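Local coordinates for protein putative L-alanine-DL-glutamate epimerase (Burkholderia xenovorans LB400, PDB 3SN4) that binds magnesium and 2-oxoglutarate in a mandelate racemase/muconate lactonizing enzyme fold and is probably a racemase or epimerase, at residues S124-W129 against R160-N165; L218-N223 against V244-Y249; S267-F272 against V288-T293; A316-Y321 against I341-I346. All coordinates share one frame; numbering follows the deposited sequence.

Interaction 1: residues S124-W129 against R160-N165; sequences SHCPTW and RAIKTN. With AKG (2-oxoglutaric acid), chain C.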
# COMPACT_ATOMS: atom_id res chain seq x y z
N SER A 124 17.83 35.18 -8.29
CA SER A 124 16.46 34.80 -8.55
C SER A 124 15.75 35.90 -9.29
O SER A 124 16.22 37.04 -9.33
CB SER A 124 15.74 34.50 -7.24
OG SER A 124 14.50 33.91 -7.55
N HIS A 125 14.61 35.53 -9.89
CA HIS A 125 13.80 36.45 -10.71
C HIS A 125 14.67 37.18 -11.73
O HIS A 125 14.62 38.41 -11.84
CB HIS A 125 13.07 37.45 -9.81
CG HIS A 125 12.12 36.78 -8.88
ND1 HIS A 125 12.43 36.49 -7.57
CD2 HIS A 125 10.88 36.27 -9.10
CE1 HIS A 125 11.42 35.85 -7.01
NE2 HIS A 125 10.47 35.71 -7.92
N CYS A 126 15.46 36.40 -12.46
CA CYS A 126 16.41 36.90 -13.41
C CYS A 126 16.11 36.25 -14.76
O CYS A 126 16.45 35.07 -14.97
CB CYS A 126 17.81 36.52 -12.92
SG CYS A 126 19.18 36.84 -14.09
N PRO A 127 15.51 37.00 -15.72
CA PRO A 127 15.25 38.45 -15.76
C PRO A 127 13.84 38.87 -15.34
O PRO A 127 13.40 39.96 -15.69
CB PRO A 127 15.47 38.79 -17.23
CG PRO A 127 15.17 37.49 -17.98
CD PRO A 127 15.11 36.36 -16.98
N THR A 128 13.16 38.03 -14.57
CA THR A 128 11.77 38.27 -14.18
C THR A 128 11.48 39.68 -13.63
O THR A 128 10.51 40.31 -14.06
CB THR A 128 11.31 37.21 -13.16
OG1 THR A 128 11.71 35.91 -13.65
CG2 THR A 128 9.79 37.30 -12.94
N TRP A 129 12.30 40.17 -12.71
CA TRP A 129 12.08 41.48 -12.11
C TRP A 129 12.23 42.61 -13.16
O TRP A 129 11.45 43.59 -13.18
CB TRP A 129 13.06 41.70 -10.95
CG TRP A 129 12.63 41.23 -9.53
CD1 TRP A 129 13.34 41.46 -8.36
CD2 TRP A 129 11.45 40.52 -9.12
NE1 TRP A 129 12.69 40.94 -7.28
CE2 TRP A 129 11.53 40.34 -7.71
CE3 TRP A 129 10.34 39.99 -9.81
CZ2 TRP A 129 10.55 39.67 -6.98
CZ3 TRP A 129 9.37 39.32 -9.08
CH2 TRP A 129 9.48 39.16 -7.67
N ARG A 160 26.69 31.92 -9.98
CA ARG A 160 26.83 30.54 -10.43
C ARG A 160 25.54 29.98 -10.98
O ARG A 160 25.54 28.96 -11.66
CB ARG A 160 27.31 29.70 -9.26
CG ARG A 160 28.63 30.20 -8.72
CD ARG A 160 28.99 29.49 -7.44
NE ARG A 160 30.24 30.04 -6.93
CZ ARG A 160 30.90 29.53 -5.90
NH1 ARG A 160 30.44 28.45 -5.26
NH2 ARG A 160 32.03 30.10 -5.51
N ALA A 161 24.44 30.67 -10.71
CA ALA A 161 23.11 30.18 -11.05
C ALA A 161 22.12 31.33 -11.14
O ALA A 161 22.30 32.34 -10.48
CB ALA A 161 22.63 29.14 -10.01
N ILE A 162 21.10 31.18 -11.98
CA ILE A 162 20.04 32.17 -12.17
C ILE A 162 18.69 31.44 -12.26
O ILE A 162 18.64 30.28 -12.68
CB ILE A 162 20.27 33.05 -13.44
CG1 ILE A 162 20.17 32.23 -14.72
CG2 ILE A 162 21.62 33.78 -13.38
CD1 ILE A 162 20.42 33.05 -15.97
N LYS A 163 17.61 32.11 -11.85
CA LYS A 163 16.26 31.54 -11.95
C LYS A 163 15.31 32.46 -12.69
O LYS A 163 15.18 33.63 -12.33
CB LYS A 163 15.68 31.21 -10.57
CG LYS A 163 14.44 30.31 -10.66
CD LYS A 163 14.01 29.71 -9.32
CE LYS A 163 13.17 30.70 -8.49
NZ LYS A 163 12.99 30.25 -7.07
N THR A 164 14.61 31.90 -13.68
CA THR A 164 13.62 32.63 -14.46
C THR A 164 12.25 31.99 -14.30
O THR A 164 12.10 30.95 -13.63
CB THR A 164 14.02 32.65 -15.94
OG1 THR A 164 13.21 33.61 -16.65
CG2 THR A 164 13.91 31.26 -16.56
N ASN A 165 11.25 32.63 -14.90
CA ASN A 165 9.86 32.19 -14.83
C ASN A 165 9.31 32.00 -16.26
O ASN A 165 10.08 31.64 -17.13
CB ASN A 165 9.03 33.16 -14.00
CG ASN A 165 9.59 33.36 -12.63
OD1 ASN A 165 10.57 34.10 -12.44
ND2 ASN A 165 8.98 32.70 -11.64
C1 AKG C . 10.17 32.22 -5.62
O1 AKG C . 10.84 33.18 -5.15
O2 AKG C . 10.73 31.10 -5.88
C2 AKG C . 8.71 32.36 -5.86
O5 AKG C . 8.09 31.49 -6.47
C3 AKG C . 7.88 33.50 -5.31
C4 AKG C . 7.58 34.71 -6.21
C5 AKG C . 6.98 34.54 -7.60
O3 AKG C . 7.75 34.15 -8.51
O4 AKG C . 5.78 34.87 -7.80
O HOH W 1 12.55 33.44 -10.45

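Interaction 2: residues L218-N223 against V244-Y249; sequences LDLNFN and VEIDSY. With MG (magnesium ion), chain B; NA (sodium ion), chain E; AKG (2-oxoglutaric acid), chain C.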
# COMPACT_ATOMS: atom_id res chain seq x y z
N LEU A 218 14.36 26.96 -13.35
CA LEU A 218 13.08 27.38 -13.91
C LEU A 218 12.01 27.22 -12.84
O LEU A 218 11.86 26.14 -12.25
CB LEU A 218 12.74 26.55 -15.14
CG LEU A 218 11.43 26.80 -15.90
CD1 LEU A 218 11.31 28.23 -16.48
CD2 LEU A 218 11.29 25.76 -16.98
N ASP A 219 11.26 28.31 -12.60
CA ASP A 219 10.13 28.28 -11.67
C ASP A 219 8.84 28.40 -12.45
O ASP A 219 8.63 29.37 -13.20
CB ASP A 219 10.26 29.40 -10.64
CG ASP A 219 9.34 29.23 -9.43
OD1 ASP A 219 8.36 28.44 -9.45
OD2 ASP A 219 9.60 29.93 -8.43
N LEU A 220 7.99 27.38 -12.30
CA LEU A 220 6.66 27.32 -12.91
C LEU A 220 5.53 27.63 -11.92
O LEU A 220 4.36 27.69 -12.31
CB LEU A 220 6.46 25.93 -13.54
CG LEU A 220 7.56 25.48 -14.55
CD1 LEU A 220 7.34 23.98 -14.95
CD2 LEU A 220 7.57 26.40 -15.76
N ASN A 221 5.89 27.87 -10.66
CA ASN A 221 4.96 28.30 -9.60
C ASN A 221 3.70 27.42 -9.63
O ASN A 221 3.84 26.20 -9.74
CB ASN A 221 4.64 29.79 -9.71
CG ASN A 221 5.85 30.68 -9.56
OD1 ASN A 221 6.42 31.13 -10.55
ND2 ASN A 221 6.23 30.95 -8.32
N PHE A 222 2.51 28.01 -9.54
CA PHE A 222 1.24 27.26 -9.60
C PHE A 222 0.59 27.39 -11.00
O PHE A 222 -0.65 27.35 -11.12
CB PHE A 222 0.23 27.81 -8.58
CG PHE A 222 0.56 27.56 -7.12
CD1 PHE A 222 0.06 26.44 -6.45
CD2 PHE A 222 1.27 28.51 -6.39
CE1 PHE A 222 0.30 26.22 -5.08
CE2 PHE A 222 1.54 28.32 -5.03
CZ PHE A 222 1.03 27.17 -4.36
N ASN A 223 1.40 27.50 -12.06
CA ASN A 223 0.85 27.92 -13.37
C ASN A 223 0.34 26.84 -14.31
O ASN A 223 -0.00 27.12 -15.46
CB ASN A 223 1.87 28.82 -14.07
CG ASN A 223 2.01 30.17 -13.37
OD1 ASN A 223 1.02 30.79 -12.97
ND2 ASN A 223 3.24 30.63 -13.24
N VAL A 244 13.57 22.38 -11.77
CA VAL A 244 12.29 22.94 -12.18
C VAL A 244 11.40 22.96 -10.94
O VAL A 244 11.20 21.94 -10.28
CB VAL A 244 11.61 22.15 -13.28
CG1 VAL A 244 10.31 22.83 -13.72
CG2 VAL A 244 12.55 21.97 -14.49
N GLU A 245 10.89 24.15 -10.64
CA GLU A 245 10.17 24.43 -9.43
C GLU A 245 8.70 24.45 -9.75
O GLU A 245 8.26 25.13 -10.68
CB GLU A 245 10.64 25.77 -8.91
CG GLU A 245 10.27 26.13 -7.47
CD GLU A 245 11.06 27.36 -7.00
OE1 GLU A 245 10.54 28.11 -6.17
OE2 GLU A 245 12.19 27.60 -7.48
N ILE A 246 7.94 23.69 -8.96
CA ILE A 246 6.51 23.48 -9.22
C ILE A 246 5.82 23.49 -7.87
O ILE A 246 6.12 22.67 -7.00
CB ILE A 246 6.26 22.14 -9.91
CG1 ILE A 246 6.84 22.13 -11.33
CG2 ILE A 246 4.74 21.79 -9.98
CD1 ILE A 246 6.87 20.73 -11.99
N ASP A 247 4.89 24.41 -7.68
CA ASP A 247 4.06 24.39 -6.49
C ASP A 247 2.74 23.67 -6.74
O ASP A 247 2.09 23.89 -7.77
CB ASP A 247 3.79 25.80 -6.01
CG ASP A 247 5.05 26.52 -5.65
OD1 ASP A 247 5.83 26.01 -4.80
OD2 ASP A 247 5.24 27.60 -6.22
N SER A 248 2.34 22.86 -5.77
CA SER A 248 1.19 21.97 -5.92
C SER A 248 0.66 21.61 -4.57
O SER A 248 1.44 21.38 -3.63
CB SER A 248 1.58 20.66 -6.65
OG SER A 248 0.45 19.80 -6.72
N TYR A 249 -0.67 21.54 -4.47
CA TYR A 249 -1.33 21.00 -3.29
C TYR A 249 -1.76 19.56 -3.50
O TYR A 249 -2.61 19.05 -2.76
CB TYR A 249 -2.47 21.88 -2.87
CG TYR A 249 -2.00 23.24 -2.43
CD1 TYR A 249 -0.99 23.36 -1.47
CD2 TYR A 249 -2.52 24.39 -2.99
CE1 TYR A 249 -0.54 24.61 -1.07
CE2 TYR A 249 -2.08 25.66 -2.58
CZ TYR A 249 -1.09 25.76 -1.64
OH TYR A 249 -0.67 27.01 -1.23
MG MG B . 9.10 29.62 -6.40
NA NA E . 0.00 26.97 1.58
C1 AKG C . 10.17 32.22 -5.62
O1 AKG C . 10.84 33.18 -5.15
O2 AKG C . 10.73 31.10 -5.88
C2 AKG C . 8.71 32.36 -5.86
O5 AKG C . 8.09 31.49 -6.47
C3 AKG C . 7.88 33.50 -5.31
C4 AKG C . 7.58 34.71 -6.21
C5 AKG C . 6.98 34.54 -7.60
O3 AKG C . 7.75 34.15 -8.51
O4 AKG C . 5.78 34.87 -7.80
O HOH W 2 7.53 28.40 -6.90
O HOH W 3 4.75 30.04 -6.03
O HOH W 4 -1.48 27.93 3.33
O HOH W 5 -0.53 24.65 2.58

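Interaction 3: residues S267-F272 against V288-T293; sequences SCETLF and VAIVDT. With NA (sodium ion), chain E; MG (magnesium ion), chain B; AKG (2-oxoglutaric acid), chain C.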
# COMPACT_ATOMS: atom_id res chain seq x y z
N SER A 267 9.96 22.06 -4.80
CA SER A 267 8.62 22.54 -4.43
C SER A 267 8.62 22.86 -2.94
O SER A 267 9.67 22.81 -2.31
CB SER A 267 7.55 21.46 -4.73
OG SER A 267 6.21 21.96 -4.59
N CYS A 268 7.42 23.17 -2.43
CA CYS A 268 7.10 23.29 -1.00
C CYS A 268 7.21 24.69 -0.38
O CYS A 268 7.01 24.81 0.82
CB CYS A 268 7.92 22.35 -0.15
SG CYS A 268 7.91 20.62 -0.72
N GLU A 269 7.51 25.72 -1.17
CA GLU A 269 7.76 27.06 -0.62
C GLU A 269 6.58 27.64 0.14
O GLU A 269 6.73 28.59 0.93
CB GLU A 269 8.21 28.05 -1.73
CG GLU A 269 7.08 28.60 -2.60
CD GLU A 269 7.57 29.41 -3.81
OE1 GLU A 269 6.77 30.25 -4.30
OE2 GLU A 269 8.72 29.22 -4.28
N THR A 270 5.38 27.13 -0.14
CA THR A 270 4.20 27.67 0.51
C THR A 270 3.72 26.83 1.67
O THR A 270 2.67 27.11 2.22
CB THR A 270 3.00 27.87 -0.51
OG1 THR A 270 2.56 26.61 -1.01
CG2 THR A 270 3.40 28.79 -1.66
N LEU A 271 4.48 25.81 2.07
CA LEU A 271 4.00 24.87 3.06
C LEU A 271 4.46 25.21 4.46
O LEU A 271 5.55 25.79 4.65
CB LEU A 271 4.49 23.48 2.71
CG LEU A 271 4.07 22.91 1.36
CD1 LEU A 271 4.54 21.45 1.30
CD2 LEU A 271 2.57 23.02 1.16
N PHE A 272 3.65 24.79 5.44
CA PHE A 272 3.89 25.05 6.87
C PHE A 272 4.05 23.80 7.73
O PHE A 272 3.12 22.99 7.84
CB PHE A 272 2.73 25.85 7.47
CG PHE A 272 2.54 27.23 6.87
CD1 PHE A 272 3.09 28.34 7.49
CD2 PHE A 272 1.79 27.41 5.71
CE1 PHE A 272 2.90 29.59 6.94
CE2 PHE A 272 1.62 28.66 5.17
CZ PHE A 272 2.17 29.74 5.79
N VAL A 288 14.33 18.62 -4.20
CA VAL A 288 14.66 19.68 -3.25
C VAL A 288 13.41 20.29 -2.58
O VAL A 288 12.46 20.61 -3.27
CB VAL A 288 15.40 20.80 -3.99
CG1 VAL A 288 15.69 21.94 -3.06
CG2 VAL A 288 16.70 20.24 -4.61
N ALA A 289 13.44 20.45 -1.26
CA ALA A 289 12.38 21.11 -0.52
C ALA A 289 12.75 22.56 -0.27
O ALA A 289 13.76 22.87 0.38
CB ALA A 289 12.09 20.40 0.82
N ILE A 290 11.92 23.45 -0.78
CA ILE A 290 12.06 24.89 -0.54
C ILE A 290 11.33 25.19 0.76
O ILE A 290 10.18 24.79 0.93
CB ILE A 290 11.53 25.70 -1.72
CG1 ILE A 290 12.42 25.42 -2.96
CG2 ILE A 290 11.55 27.22 -1.42
CD1 ILE A 290 11.84 25.85 -4.32
N VAL A 291 12.00 25.85 1.69
CA VAL A 291 11.41 26.14 2.98
C VAL A 291 11.31 27.64 3.13
O VAL A 291 12.31 28.35 2.98
CB VAL A 291 12.24 25.55 4.14
CG1 VAL A 291 11.60 25.84 5.50
CG2 VAL A 291 12.44 24.05 3.96
N ASP A 292 10.11 28.13 3.41
CA ASP A 292 9.93 29.55 3.72
C ASP A 292 10.00 29.79 5.23
O ASP A 292 9.02 29.62 5.98
CB ASP A 292 8.63 30.08 3.14
CG ASP A 292 8.62 31.60 3.06
OD1 ASP A 292 8.14 32.15 2.03
OD2 ASP A 292 9.11 32.24 4.00
N THR A 293 11.18 30.22 5.65
CA THR A 293 11.48 30.44 7.04
C THR A 293 10.91 31.79 7.51
O THR A 293 10.71 31.99 8.72
CB THR A 293 13.01 30.45 7.29
OG1 THR A 293 13.52 31.74 6.94
CG2 THR A 293 13.73 29.36 6.49
NA NA E . 0.00 26.97 1.58
MG MG B . 9.10 29.62 -6.40
C1 AKG C . 10.17 32.22 -5.62
O1 AKG C . 10.84 33.18 -5.15
O2 AKG C . 10.73 31.10 -5.88
C2 AKG C . 8.71 32.36 -5.86
O5 AKG C . 8.09 31.49 -6.47
C3 AKG C . 7.88 33.50 -5.31
C4 AKG C . 7.58 34.71 -6.21
C5 AKG C . 6.98 34.54 -7.60
O3 AKG C . 7.75 34.15 -8.51
O4 AKG C . 5.78 34.87 -7.80
O HOH W 6 7.92 26.36 3.13
O HOH W 7 5.86 31.12 0.14
O HOH W 2 7.53 28.40 -6.90
O HOH W 4 -1.48 27.93 3.33
O HOH W 5 -0.53 24.65 2.58

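Interaction 4: residues A316-Y321 against I341-I346; sequences APHNFY and IMETDI. With AKG (2-oxoglutaric acid), chain C.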
# COMPACT_ATOMS: atom_id res chain seq x y z
N ALA A 316 16.27 24.50 0.48
CA ALA A 316 16.63 25.82 0.01
C ALA A 316 15.68 26.84 0.61
O ALA A 316 14.46 26.71 0.46
CB ALA A 316 16.55 25.86 -1.54
N PRO A 317 16.21 27.87 1.27
CA PRO A 317 15.30 28.92 1.74
C PRO A 317 14.62 29.69 0.62
O PRO A 317 15.25 29.98 -0.44
CB PRO A 317 16.20 29.88 2.53
CG PRO A 317 17.55 29.51 2.23
CD PRO A 317 17.62 28.20 1.52
N HIS A 318 13.36 30.02 0.87
CA HIS A 318 12.60 30.92 0.02
C HIS A 318 12.91 32.34 0.44
O HIS A 318 12.61 32.74 1.56
CB HIS A 318 11.12 30.64 0.24
CG HIS A 318 10.24 31.24 -0.79
ND1 HIS A 318 8.91 31.50 -0.56
CD2 HIS A 318 10.49 31.65 -2.06
CE1 HIS A 318 8.37 32.01 -1.65
NE2 HIS A 318 9.31 32.13 -2.57
N ASN A 319 13.50 33.10 -0.47
CA ASN A 319 14.01 34.42 -0.13
C ASN A 319 13.86 35.36 -1.31
O ASN A 319 14.70 35.35 -2.22
CB ASN A 319 15.49 34.30 0.24
CG ASN A 319 16.07 35.58 0.75
OD1 ASN A 319 15.52 36.20 1.67
ND2 ASN A 319 17.19 35.99 0.16
N PHE A 320 12.78 36.14 -1.31
CA PHE A 320 12.54 37.09 -2.39
C PHE A 320 11.93 38.41 -1.90
O PHE A 320 11.11 39.04 -2.60
CB PHE A 320 11.69 36.46 -3.52
CG PHE A 320 10.21 36.34 -3.22
CD1 PHE A 320 9.28 37.06 -3.96
CD2 PHE A 320 9.74 35.49 -2.22
CE1 PHE A 320 7.90 36.95 -3.69
CE2 PHE A 320 8.36 35.38 -1.96
CZ PHE A 320 7.45 36.11 -2.70
N TYR A 321 12.38 38.84 -0.73
CA TYR A 321 11.90 40.07 -0.15
C TYR A 321 13.06 41.09 0.02
O TYR A 321 13.86 41.26 -0.90
CB TYR A 321 11.18 39.75 1.16
CG TYR A 321 10.30 38.52 1.14
CD1 TYR A 321 8.93 38.60 0.88
CD2 TYR A 321 10.84 37.26 1.43
CE1 TYR A 321 8.11 37.43 0.88
CE2 TYR A 321 10.04 36.09 1.46
CZ TYR A 321 8.67 36.18 1.19
OH TYR A 321 7.88 35.03 1.20
N ILE A 341 21.21 25.28 -1.73
CA ILE A 341 21.64 26.57 -2.27
C ILE A 341 20.74 27.63 -1.62
O ILE A 341 19.70 27.28 -1.05
CB ILE A 341 21.48 26.59 -3.81
CG1 ILE A 341 22.17 27.80 -4.45
CG2 ILE A 341 20.00 26.56 -4.19
CD1 ILE A 341 22.36 27.66 -5.98
N MSE A 342 21.10 28.91 -1.72
CA MSE A 342 20.23 29.98 -1.24
C MSE A 342 19.74 30.90 -2.34
O MSE A 342 20.51 31.32 -3.22
CB MSE A 342 20.90 30.86 -0.19
CG MSE A 342 19.90 31.93 0.38
SE MSE A 342 20.53 32.47 2.00
CE MSE A 342 19.67 34.26 2.03
N GLU A 343 18.46 31.22 -2.26
CA GLU A 343 17.83 32.15 -3.20
C GLU A 343 18.15 33.56 -2.78
O GLU A 343 18.12 33.90 -1.60
CB GLU A 343 16.32 31.99 -3.18
CG GLU A 343 15.58 32.91 -4.13
CD GLU A 343 14.09 32.65 -4.20
OE1 GLU A 343 13.52 32.07 -3.23
OE2 GLU A 343 13.48 33.01 -5.24
N THR A 344 18.40 34.40 -3.75
CA THR A 344 18.46 35.82 -3.47
C THR A 344 18.13 36.64 -4.70
O THR A 344 18.49 36.26 -5.79
CB THR A 344 19.83 36.19 -2.92
OG1 THR A 344 19.69 37.40 -2.18
CG2 THR A 344 20.87 36.36 -4.03
N ASP A 345 17.45 37.77 -4.49
CA ASP A 345 17.17 38.72 -5.57
C ASP A 345 18.31 39.73 -5.64
O ASP A 345 18.54 40.53 -4.73
CB ASP A 345 15.84 39.43 -5.35
CG ASP A 345 14.62 38.51 -5.56
OD1 ASP A 345 14.64 37.58 -6.41
OD2 ASP A 345 13.58 38.78 -4.90
N ILE A 346 19.05 39.71 -6.73
CA ILE A 346 20.20 40.59 -6.83
C ILE A 346 19.76 41.97 -7.32
O ILE A 346 20.38 42.98 -6.99
CB ILE A 346 21.31 39.92 -7.68
CG1 ILE A 346 21.81 38.66 -6.94
CG2 ILE A 346 22.49 40.89 -7.96
CD1 ILE A 346 22.61 38.98 -5.68
C1 AKG C . 10.17 32.22 -5.62
O1 AKG C . 10.84 33.18 -5.15
O2 AKG C . 10.73 31.10 -5.88
C2 AKG C . 8.71 32.36 -5.86
O5 AKG C . 8.09 31.49 -6.47
C3 AKG C . 7.88 33.50 -5.31
C4 AKG C . 7.58 34.71 -6.21
C5 AKG C . 6.98 34.54 -7.60
O3 AKG C . 7.75 34.15 -8.51
O4 AKG C . 5.78 34.87 -7.80
O HOH W 8 13.61 41.17 -3.46

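Interaction 1: residues S124-W129 against R160-N165
Ser124 lies against the far end of the Lys163 side chain, with its OG 3.6 Å from Lys163 CE, but the polar partner of this hydroxyl is Glu343. His125 NE2 donates to O3 of 2-oxoglutarate at 3.2 Å, the oxygen lying at the ring edge near its plane, while ND1 is bonded to Asp345. Trp129 CH2 sits over the centre of one imidazole face, and water 1 lies on the opposite face toward the rim. That water accepts from His125 N and probably donates to Asn165 OD1, so it links the two segments. Here the chain has just left barrel strand 118-123 and passes residues 162-165 of the neighbouring strand 161-168, at the mouth of the (β/α) barrel of the enolase superfamily. From that strand Lys163 reaches the same ligand: its chain bends at chi3 (81°), bringing NZ to O2 of 2-oxoglutarate at 2.7 Å, with Glu245 as salt-bridge partner and Tyr122 OH also bonded. Cys126 supplies the backbone tie, its N to Lys163 O measuring 2.8 Å with an almost straight N-H...O angle of 173°. Its SG packs on Ile162 CG2 at 4.0 Å. A cis peptide then introduces Pro127, the N-cap of helix 128-132, whose CD lies 3.4 Å from Thr164 OG1, a hydroxyl bonded to His202. Thr128 OG1 donates to Asn165 OD1 across a very short 2.5 Å, a length best taken as doubtful; the two side chains meet at about a right angle.

Interaction 2: residues L218-N223 against V244-Y249
Phe222 lays one ring face over Asp247: CB of Asp247 stands 3.4 Å from the Phe222 ring centroid and only 8° off the normal, a CH-pi contact. The far part of the ring meets Tyr249, with Phe222 CE1 3.5 Å from Tyr249 CE2 and the planes oblique at 41°. Tyr249 OH coordinates the sodium ion, whose site Thr270 O and Pro78 O of a second subunit help complete. The carboxylates of Asp219 and Glu245 stack, and each gives one oxygen to the magnesium ion, Asp219 OD2 at 2.1 Å and Glu245 OE1 at 2.1 Å; Glu245 OE2 forms a salt bridge with Lys163 NZ. The shared cation explains how two acidic groups can lie so close. Asp219 OD1 accepts from Asn221 N at 2.8 Å, forming an Asx turn that ties the carboxylate to its own loop. Asn221 ND2 makes a weak bond to ligand O5, and waters 2 and 3 probably donate to Asp247 OD2. Leu220 CD1 presses on Val244 CG1 at a tight 3.4 Å. The backbones pair in parallel, with Glu245 N donating to Leu218 O at 2.7 Å. This is a β-α-β unit whose strand ends carry metal ligands, as is typical of the enolase superfamily barrel.

Interaction 3: residues S267-F272 against V288-T293
This is a buried contact between neighbouring parallel elements of the barrel: the end of strand 265-267, with the loop that follows it, runs beside strand 288-291. Two backbone bonds around the Ser267-Ala289 bridge establish the pairing. Ser267 N donates to Val288 O at a long 3.3 Å, and Ile290 N donates to Ser267 O at 2.8 Å with an angle of 171°. Beyond the bridge no direct backbone bond follows; Cys268 to Leu271 form a type I turn. The Glu269 side chain leaves this turn with CG wedged between its backbone N and carbonyl carbon (chi1 79°), and its CB rests on Ile290 CG2 at 3.5 Å. From there the extended chain carries OE2 to the magnesium ion at 2.2 Å. Asp219 and Glu245 give the other two protein ligands, the trio of acidic residues at or just past the C-terminal ends of successive barrel strands that marks the mandelate racemase/muconate lactonizing enzyme family. The next residue, Thr270, binds the sodium ion through its O at 2.8 Å, so one short loop serves two metals. Past the bridge, two waters link the segments. Water 6 donates to Cys268 O and Leu271 O and accepts from Asp292 N, while water 7 joins Glu269 O to Asp292 OD1. Asp292 CB also comes to 3.3 Å from Glu269 O. The same aspartate is the N-cap of helix 293-296, its OD2 taking the backbone N of Trp295, and its OD1 accepts from His318 ND1. The Ser267 hydroxyl is hydrogen-bonded to Ile246 O, in the segment that follows strand 243-245.

Interaction 4: residues A316-Y321 against I341-I346
Strands 314-317 and 342-344, both part of the barrel wall beside the ligand pocket, run here almost parallel, their segments 14° apart end to end, yet no backbone-to-backbone hydrogen bond joins the two segments. Side chains make the link. Asn319 N donates to Glu343 OE1 at 2.9 Å, from above the carboxylate plane, and Asn319 ND2 donates to Glu343 O at 2.9 Å, that oxygen lying in its amide plane. With Asn319 CG opposite its backbone N (chi1 -174°), the amide reaches across to strand 342-344, while Asn329 and Thr326 of helix 323-335 bind its OD1 and ND2. Glu343 OE1 also sits at the edge of the His318 ring, 3.3 Å from CD2, and the two groups are nearly coplanar; His318 ND1 is bonded to Asp292. Glu343 OE2 lies 2.6 Å from ligand O1 and is hydrogen-bonded to Ser124 OG. Phe320 turns one ring face to the ligand chain, with C3 of 2-oxoglutarate over its centre. Pro317 CG packs on CG of the selenomethionine Met342 at 3.8 Å. Water 8 bridges Tyr321 O and Asp345 OD2, while Asp345 OD1 is hydrogen-bonded to His125 ND1. Cohesion between the segments thus rests on the two Asn319-Glu343 bonds, the water 8 bridge and apolar packing.

In the fold
All four contacts are buried and gather round one 2-oxoglutarate at the mouth of a single barrel. Interactions 2 and 3 hold consecutive strands of its parallel sheet and carry the metals: their acidic residues share the magnesium ion, and both contribute to the sodium site, which a second subunit also enters. Interaction 1 has one backbone bond and interaction 4 none between its segments; side chains and a water supply the other polar links, and both contact the ligand without binding metal. Interaction 1 joins interaction 2 through the Lys163-Glu245 salt bridge and interaction 4 through Ser124-Glu343 and His125-Asp345. Interaction 3 meets interaction 4 at Asp292-His318. Interactions 1 and 3 do not touch, nor do 2 and 4.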